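Local atomic coordinates of SusD homolog (Bacteroides thetaiotaomicron, PDB entry 3SGH), a protein that probably binds glycans at the cell surface of a gut bacterium, as a SusD-like outer-membrane lipoprotein built on an alpha-alpha superhelix. Residues A[183-186]-A[187-191]. Sequence-based numbering, arbitrary orientation.
Sequences KWLK and FANTL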
loop_
_atom_site.group_PDB
_atom_site.type_symbol
_atom_site.label_atom_id
_atom_site.label_comp_id
_atom_site.label_asym_id
_atom_site.label_seq_id
_atom_site.Cartn_x
_atom_site.Cartn_y
_atom_site.Cartn_z
ATOM N N LYS A 183 -1.678 -2.010 21.392
ATOM C CA LYS A 183 -1.632 -2.489 19.985
ATOM C C LYS A 183 -1.703 -1.291 19.043
ATOM O O LYS A 183 -0.932 -1.197 18.074
ATOM C CB LYS A 183 -2.769 -3.428 19.659
ATOM C CG LYS A 183 -2.756 -4.758 20.349
ATOM C CD LYS A 183 -1.727 -5.719 19.785
ATOM C CE LYS A 183 -1.765 -7.141 20.476
ATOM N NZ LYS A 183 -2.985 -7.953 20.162
ATOM N N TRP A 184 -2.585 -0.349 19.354
ATOM C CA TRP A 184 -2.622 0.861 18.547
ATOM C C TRP A 184 -1.309 1.656 18.600
ATOM O O TRP A 184 -0.915 2.305 17.623
ATOM C CB TRP A 184 -3.781 1.764 18.904
ATOM C CG TRP A 184 -5.091 1.313 18.369
ATOM C CD1 TRP A 184 -6.124 0.812 19.082
ATOM C CD2 TRP A 184 -5.506 1.313 16.997
ATOM N NE1 TRP A 184 -7.183 0.516 18.251
ATOM C CE2 TRP A 184 -6.822 0.801 16.960
ATOM C CE3 TRP A 184 -4.896 1.710 15.799
ATOM C CZ2 TRP A 184 -7.537 0.674 15.780
ATOM C CZ3 TRP A 184 -5.608 1.560 14.619
ATOM C CH2 TRP A 184 -6.916 1.050 14.627
ATOM N N LEU A 185 -0.615 1.604 19.726
ATOM C CA LEU A 185 0.639 2.372 19.849
ATOM C C LEU A 185 1.695 1.787 18.927
ATOM O O LEU A 185 2.419 2.524 18.280
ATOM C CB LEU A 185 1.115 2.377 21.309
ATOM C CG LEU A 185 2.322 3.280 21.622
ATOM C CD1 LEU A 185 1.998 4.739 21.433
ATOM C CD2 LEU A 185 2.825 2.997 23.093
ATOM N N LYS A 186 1.803 0.464 18.887
ATOM C CA LYS A 186 2.710 -0.213 17.974
ATOM C C LYS A 186 2.327 0.076 16.536
ATOM O O LYS A 186 3.197 0.344 15.706
ATOM C CB LYS A 186 2.756 -1.737 18.251
ATOM C CG LYS A 186 3.502 -2.081 19.527
ATOM C CD LYS A 186 3.532 -3.596 19.795
ATOM C CE LYS A 186 2.149 -4.049 20.272
ATOM N NZ LYS A 186 2.092 -5.250 21.175
ATOM N N PHE A 187 1.016 0.043 16.258
ATOM C CA PHE A 187 0.494 0.386 14.907
ATOM C C PHE A 187 0.937 1.798 14.529
ATOM O O PHE A 187 1.498 2.042 13.422
ATOM C CB PHE A 187 -1.031 0.268 14.874
ATOM C CG PHE A 187 -1.643 0.589 13.541
ATOM C CD1 PHE A 187 -1.939 1.911 13.210
ATOM C CD2 PHE A 187 -2.032 -0.430 12.677
ATOM C CE1 PHE A 187 -2.535 2.242 11.959
ATOM C CE2 PHE A 187 -2.621 -0.130 11.434
ATOM C CZ PHE A 187 -2.881 1.228 11.076
ATOM N N ALA A 188 0.736 2.729 15.449
ATOM C CA ALA A 188 1.055 4.123 15.190
ATOM C C ALA A 188 2.565 4.339 14.937
ATOM O O ALA A 188 2.945 5.086 14.031
ATOM C CB ALA A 188 0.545 5.022 16.310
ATOM N N ASN A 189 3.408 3.722 15.754
ATOM C CA ASN A 189 4.866 3.816 15.549
ATOM C C ASN A 189 5.327 3.136 14.283
ATOM O O ASN A 189 6.254 3.614 13.626
ATOM C CB ASN A 189 5.617 3.299 16.779
ATOM C CG ASN A 189 5.653 4.345 17.892
ATOM O OD1 ASN A 189 6.175 5.434 17.697
ATOM N ND2 ASN A 189 5.084 4.017 19.048
ATOM N N THR A 190 4.654 2.060 13.884
ATOM C CA THR A 190 5.040 1.356 12.671
ATOM C C THR A 190 4.646 2.222 11.460
ATOM O O THR A 190 5.374 2.306 10.469
ATOM C CB THR A 190 4.393 -0.040 12.572
ATOM O OG1 THR A 190 4.716 -0.825 13.730
ATOM C CG2 THR A 190 4.864 -0.788 11.335
ATOM N N LEU A 191 3.510 2.882 11.559
ATOM C CA LEU A 191 3.097 3.849 10.517
ATOM C C LEU A 191 4.061 5.000 10.431
ATOM O O LEU A 191 4.474 5.419 9.318
ATOM C CB LEU A 191 1.728 4.433 10.841
ATOM C CG LEU A 191 1.149 5.462 9.860
ATOM C CD1 LEU A 191 1.026 4.920 8.419
ATOM C CD2 LEU A 191 -0.207 6.002 10.378
#
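Two successive turns of helix 181-198, within the alpha-alpha superhelix of this SusD-like protein, bring W184 against F187 and T190 against the backbone of K186, and illustrate how i to i+3 spacing pairs two rings while i to i+4 spacing sets a hydroxyl over a backbone carbonyl. W184 and F187 lie side by side in a T-shaped stack, with planes at 71°. The centroids of the six-membered indole ring of W184 and the F187 ring are 5.3 Å apart. The indole gives its edge: CZ3 stands over one face of the phenyl ring, toward the rim, and W184 CE3 comes within 3.9 Å of F187 CD1. With CG anti to the backbone N (chi1 -180°), F187 holds a phenyl face beside the CE3-CZ3 edge of the indole. NE1 of the indole hydrogen-bonds D174, and the W184 side chain also touches M104 and L107 of helix 100-120.

On another side of the helix, T190 OG1 bonds K186 O at 2.8 Å. The hydroxyl sits above the carbonyl plane, 38° out of it. T190 N reaches K186 O at 2.9 Å from the opposite face, so two donors grip one acceptor. OG1 also bonds M220 N, while K186 NZ forms a salt bridge with D225. An alanine in place of T190 would keep the backbone bond but would probably leave K186 O with one donor fewer and M220 N without its hydroxyl mate.

L185 O repeats the doubling more loosely, taking N189 N at 3.0 Å. A weak, bent bond from N189 ND2 reaches L185 O at 3.1 Å. N189 ND2 also sits 3.8 Å from L185 CG. Side-chain donors thus supplement the helical ladder in this largely buried part of the helix, whereas the aromatic pair is joined by dispersion and ring electrostatics.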